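Local coordinates for protein transcription elongation factor SPT6 (Candida glabrata, PDB 3PJP) that is a transcription elongation factor and probable histone chaperone, whose tandem SH2 domain, the part crystallised here, binds the phosphorylated C-terminal repeat domain of RNA polymerase II, at residues V34-S39 against F56-I61; I47-D52 against E92-K97. All blocks are in the same frame, centred on the assembly; numbering follows the deposited sequence.

Contact 1: residues V34-S39 against F56-I61. With ACT (acetate ion), chain C.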
# COMPACT_ATOMS: atom_id res chain seq x y z
N VAL A 34 -4.42 -13.05 7.48
CA VAL A 34 -3.91 -14.31 8.00
C VAL A 34 -2.40 -14.33 7.85
O VAL A 34 -1.85 -13.70 6.95
CB VAL A 34 -4.48 -15.54 7.27
CG1 VAL A 34 -5.98 -15.70 7.57
CG2 VAL A 34 -4.22 -15.44 5.77
N ILE A 35 -1.74 -15.04 8.76
CA ILE A 35 -0.35 -15.40 8.57
C ILE A 35 -0.37 -16.81 7.97
O ILE A 35 -1.22 -17.63 8.31
CB ILE A 35 0.39 -15.40 9.92
CG1 ILE A 35 0.09 -14.10 10.66
CG2 ILE A 35 1.88 -15.62 9.74
CD1 ILE A 35 0.76 -14.00 12.02
N ARG A 36 0.54 -17.09 7.05
CA ARG A 36 0.46 -18.37 6.35
C ARG A 36 1.81 -18.88 5.87
O ARG A 36 2.85 -18.23 6.03
CB ARG A 36 -0.48 -18.27 5.15
CG ARG A 36 -0.07 -17.21 4.13
CD ARG A 36 -0.95 -17.31 2.88
NE ARG A 36 -0.64 -16.29 1.88
CZ ARG A 36 0.35 -16.38 0.99
NH1 ARG A 36 1.16 -17.43 1.00
NH2 ARG A 36 0.54 -15.41 0.10
N GLN A 37 1.75 -20.07 5.29
CA GLN A 37 2.85 -20.72 4.60
C GLN A 37 3.27 -19.86 3.41
O GLN A 37 2.42 -19.31 2.71
CB GLN A 37 2.39 -22.11 4.14
CG GLN A 37 3.27 -22.80 3.10
CD GLN A 37 2.58 -24.02 2.49
OE1 GLN A 37 2.65 -25.13 3.03
NE2 GLN A 37 1.90 -23.82 1.37
N SER A 38 4.57 -19.72 3.21
CA SER A 38 5.09 -19.04 2.03
C SER A 38 5.45 -20.04 0.94
O SER A 38 5.97 -21.12 1.22
CB SER A 38 6.32 -18.22 2.40
OG SER A 38 6.95 -17.71 1.24
N SER A 39 5.08 -19.67 -0.29
CA SER A 39 5.23 -20.48 -1.48
C SER A 39 6.46 -21.36 -1.42
O SER A 39 6.37 -22.55 -1.10
CB SER A 39 5.31 -19.57 -2.71
OG SER A 39 4.63 -20.13 -3.82
N PHE A 56 -6.46 -7.77 -2.39
CA PHE A 56 -5.65 -8.32 -1.32
C PHE A 56 -4.18 -8.13 -1.58
O PHE A 56 -3.72 -8.20 -2.72
CB PHE A 56 -5.89 -9.82 -1.16
CG PHE A 56 -7.32 -10.21 -1.21
CD1 PHE A 56 -8.08 -10.25 -0.05
CD2 PHE A 56 -7.93 -10.52 -2.42
CE1 PHE A 56 -9.42 -10.62 -0.09
CE2 PHE A 56 -9.26 -10.89 -2.46
CZ PHE A 56 -10.00 -10.93 -1.30
N GLN A 57 -3.44 -7.94 -0.49
CA GLN A 57 -2.00 -7.86 -0.59
C GLN A 57 -1.33 -9.02 0.13
O GLN A 57 -1.75 -9.41 1.22
CB GLN A 57 -1.49 -6.53 -0.04
CG GLN A 57 0.02 -6.41 -0.04
CD GLN A 57 0.47 -5.03 0.36
OE1 GLN A 57 0.51 -4.70 1.55
NE2 GLN A 57 0.79 -4.20 -0.63
N HIS A 58 -0.30 -9.57 -0.50
CA HIS A 58 0.51 -10.61 0.10
C HIS A 58 1.87 -10.03 0.47
O HIS A 58 2.55 -9.43 -0.36
CB HIS A 58 0.64 -11.78 -0.87
CG HIS A 58 -0.67 -12.33 -1.32
ND1 HIS A 58 -1.32 -13.35 -0.65
CD2 HIS A 58 -1.46 -12.02 -2.38
CE1 HIS A 58 -2.45 -13.64 -1.28
NE2 HIS A 58 -2.55 -12.84 -2.34
N VAL A 59 2.24 -10.21 1.74
CA VAL A 59 3.44 -9.63 2.32
C VAL A 59 4.38 -10.75 2.72
O VAL A 59 4.00 -11.66 3.46
CB VAL A 59 3.06 -8.80 3.55
CG1 VAL A 59 4.30 -8.12 4.15
CG2 VAL A 59 2.00 -7.78 3.17
N ASP A 60 5.61 -10.70 2.22
CA ASP A 60 6.56 -11.75 2.55
C ASP A 60 7.30 -11.46 3.84
O ASP A 60 7.67 -10.32 4.11
CB ASP A 60 7.57 -11.98 1.43
CG ASP A 60 8.56 -13.09 1.78
OD1 ASP A 60 8.19 -14.28 1.66
OD2 ASP A 60 9.69 -12.77 2.17
N ILE A 61 7.48 -12.51 4.63
CA ILE A 61 8.28 -12.44 5.85
C ILE A 61 9.50 -13.35 5.71
O ILE A 61 9.36 -14.57 5.53
CB ILE A 61 7.44 -12.86 7.08
CG1 ILE A 61 6.21 -11.96 7.23
CG2 ILE A 61 8.28 -12.75 8.35
CD1 ILE A 61 5.17 -12.54 8.17
C ACT C . 3.51 -16.76 -1.33
O ACT C . 2.53 -16.06 -1.63
OXT ACT C . 3.26 -17.92 -0.91
CH3 ACT C . 4.92 -16.25 -1.47
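A polar, partly buried contact joins Arg-36 and His-58 across one face of the N-terminal SH2 sheet, where strands 33-37 and 55-64 lie on either side of strand 44-52. Arg-36 NH2 comes within 2.9 Å of His-58 ND1, near the plane of the guanidinium; the two side chains cross at about a right angle, and their planar groups stand 68° apart. The intervening strand fixes both: Thr-48 OG1 is hydrogen-bonded to Arg-36 NE and to His-58 ND1, while His-58 NE2 is held by Glu-22 of helix 18-25. With CG between its backbone N and carbonyl carbon (chi1 59°), the arginine rises from its strand and then runs extended to NE. The guanidinium of Arg-36 grips an acetate ion with two nearly straight hydrogen bonds, NH1 to acetate OXT (2.9 Å) and NH2 to acetate O (2.7 Å). Ser-39 N also donates to acetate OXT (2.6 Å), giving that oxygen two donors. Arg-36 closes the sequence FVIR, the counterpart of the FLVR motif of SH2 domains, so the acetate, probably from the crystallisation liquor, is consistent with a stand-in for a phosphate. A more bent bond from Arg-36 NH1 to Gln-37 O (2.8 Å) gives the guanidinium a further anchor in its own segment. Just past the arginine, Ser-38 OG lies 3.7 Å from Asp-60 OD1, a loose approach; Asp-60 OD1 is hydrogen-bonded to His-44.

Contact 2: residues I47-D52 against E92-K97; sequences ITWKLD and EYLQNK
The indole of Trp-49 is sandwiched between two leucine methyls: Leu-94 CD1, from the helix, covers one face, and Leu-51 CD1, from its own strand, sits over the centre of the other. The helix methyl lies 3.8 Å from the centroid of the five-membered ring and only 10° off its normal, a CH-pi contact centred on the pyrrole part; its nearest atom is Trp-49 CG, at 3.7 Å from Leu-94 CD1. Leu-94 reaches there with CG anti to the backbone N (chi1 -173°), and the two side chains run past each other in opposite directions. Farther along the indole, the aliphatic part of Lys-97 crosses at about a right angle, its CD 3.9 Å from Trp-49 CZ2. The extended lysine carries NZ on to donate to Tyr-93 OH at 2.7 Å, and the same ammonium forms a salt bridge with Glu-79. Gln-57 OE1 accepts from both Lys-97 NZ and Trp-49 NE1, giving the buried indole N-H a partner and joining it to the lysine through one shared oxygen. This is the hydrophobic packing of a central SH2 strand, 44-52, beneath the second of the two helices that flank the sheet, 86-105.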
# COMPACT_ATOMS: atom_id res chain seq x y z
N ILE A 47 2.05 -12.91 5.03
CA ILE A 47 0.79 -12.36 5.52
C ILE A 47 -0.05 -11.95 4.33
O ILE A 47 0.44 -11.28 3.43
CB ILE A 47 1.00 -11.16 6.45
CG1 ILE A 47 1.46 -11.63 7.83
CG2 ILE A 47 -0.28 -10.35 6.60
CD1 ILE A 47 1.89 -10.49 8.75
N THR A 48 -1.31 -12.37 4.31
CA THR A 48 -2.25 -11.87 3.32
C THR A 48 -3.26 -11.01 4.04
O THR A 48 -3.76 -11.39 5.09
CB THR A 48 -2.99 -13.02 2.59
OG1 THR A 48 -2.04 -13.83 1.89
CG2 THR A 48 -4.00 -12.46 1.61
N TRP A 49 -3.56 -9.84 3.49
CA TRP A 49 -4.55 -8.98 4.12
C TRP A 49 -5.46 -8.33 3.10
O TRP A 49 -5.12 -8.23 1.92
CB TRP A 49 -3.91 -7.95 5.07
CG TRP A 49 -3.03 -6.87 4.43
CD1 TRP A 49 -1.77 -7.02 3.94
CD2 TRP A 49 -3.35 -5.49 4.29
NE1 TRP A 49 -1.28 -5.80 3.48
CE2 TRP A 49 -2.24 -4.85 3.69
CE3 TRP A 49 -4.48 -4.72 4.62
CZ2 TRP A 49 -2.23 -3.48 3.41
CZ3 TRP A 49 -4.46 -3.38 4.35
CH2 TRP A 49 -3.35 -2.76 3.74
N LYS A 50 -6.64 -7.92 3.56
CA LYS A 50 -7.65 -7.38 2.66
C LYS A 50 -7.67 -5.86 2.67
O LYS A 50 -7.83 -5.23 3.71
CB LYS A 50 -9.04 -7.92 3.02
CG LYS A 50 -10.14 -7.45 2.06
CD LYS A 50 -11.53 -7.94 2.48
CE LYS A 50 -12.58 -7.43 1.49
NZ LYS A 50 -13.95 -7.92 1.78
N LEU A 51 -7.50 -5.27 1.49
CA LEU A 51 -7.52 -3.82 1.36
C LEU A 51 -8.91 -3.31 1.02
O LEU A 51 -9.31 -2.23 1.44
CB LEU A 51 -6.57 -3.36 0.25
CG LEU A 51 -5.07 -3.36 0.56
CD1 LEU A 51 -4.50 -4.77 0.49
CD2 LEU A 51 -4.33 -2.45 -0.43
N ASP A 52 -9.63 -4.08 0.21
CA ASP A 52 -10.91 -3.66 -0.33
C ASP A 52 -11.59 -4.85 -0.99
O ASP A 52 -11.02 -5.94 -1.04
CB ASP A 52 -10.68 -2.55 -1.37
CG ASP A 52 -11.84 -1.59 -1.47
OD1 ASP A 52 -11.88 -0.61 -0.69
OD2 ASP A 52 -12.71 -1.79 -2.34
N GLU A 92 3.39 -3.12 14.63
CA GLU A 92 4.23 -2.04 14.09
C GLU A 92 4.19 -1.96 12.57
O GLU A 92 4.42 -0.88 12.00
CB GLU A 92 5.68 -2.19 14.56
CG GLU A 92 5.86 -2.03 16.08
CD GLU A 92 7.29 -2.30 16.51
OE1 GLU A 92 8.13 -2.56 15.63
OE2 GLU A 92 7.56 -2.25 17.73
N TYR A 93 3.97 -3.09 11.91
CA TYR A 93 3.94 -3.13 10.45
C TYR A 93 2.51 -3.12 9.92
O TYR A 93 2.08 -2.17 9.27
CB TYR A 93 4.67 -4.36 9.91
CG TYR A 93 4.61 -4.47 8.39
CD1 TYR A 93 5.56 -3.84 7.60
CD2 TYR A 93 3.59 -5.17 7.76
CE1 TYR A 93 5.50 -3.93 6.22
CE2 TYR A 93 3.53 -5.26 6.40
CZ TYR A 93 4.49 -4.63 5.63
OH TYR A 93 4.42 -4.72 4.26
N LEU A 94 1.75 -4.18 10.20
CA LEU A 94 0.43 -4.32 9.60
C LEU A 94 -0.57 -3.25 10.05
O LEU A 94 -1.25 -2.66 9.22
CB LEU A 94 -0.16 -5.71 9.83
CG LEU A 94 -1.47 -5.92 9.07
CD1 LEU A 94 -1.29 -5.79 7.57
CD2 LEU A 94 -2.11 -7.27 9.41
N GLN A 95 -0.70 -3.03 11.35
CA GLN A 95 -1.67 -2.05 11.84
C GLN A 95 -1.34 -0.65 11.32
O GLN A 95 -2.23 0.18 11.12
CB GLN A 95 -1.80 -2.10 13.37
CG GLN A 95 -2.73 -3.22 13.85
CD GLN A 95 -2.66 -3.49 15.34
OE1 GLN A 95 -2.19 -2.66 16.12
NE2 GLN A 95 -3.12 -4.67 15.76
N ASN A 96 -0.06 -0.40 11.09
CA ASN A 96 0.38 0.86 10.51
C ASN A 96 -0.06 1.03 9.08
O ASN A 96 -0.59 2.06 8.70
CB ASN A 96 1.90 0.98 10.59
CG ASN A 96 2.33 1.89 11.69
OD1 ASN A 96 1.73 2.95 11.90
ND2 ASN A 96 3.37 1.49 12.42
N LYS A 97 0.22 0.01 8.28
CA LYS A 97 -0.21 -0.01 6.90
C LYS A 97 -1.72 0.18 6.78
O LYS A 97 -2.20 0.90 5.90
CB LYS A 97 0.24 -1.31 6.25
CG LYS A 97 0.76 -1.15 4.86
CD LYS A 97 1.41 -2.42 4.35
CE LYS A 97 2.06 -2.15 3.01
NZ LYS A 97 2.83 -3.32 2.53

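How the contacts relate
From the N terminus, strand 33-37 leads into strand 44-52, which turns back into strand 55-64; contact 1 closes this loop of 16 residues by joining the first strand to the third across the second. Contact 2 begins on that middle strand and spans 39 residues, through strands 55-64, 75-78 and 81-83, to helix 86-105. The segments alternate along the chain, so the two loops cross. Strand 44-52 serves both: Thr-48 points to the acetate-bearing face and Trp-49 to the helix face. A probable hydrogen bond from Val-59 N to Ile-47 O (2.7 Å) links the contacts directly, and Val-59 also packs against Tyr-93.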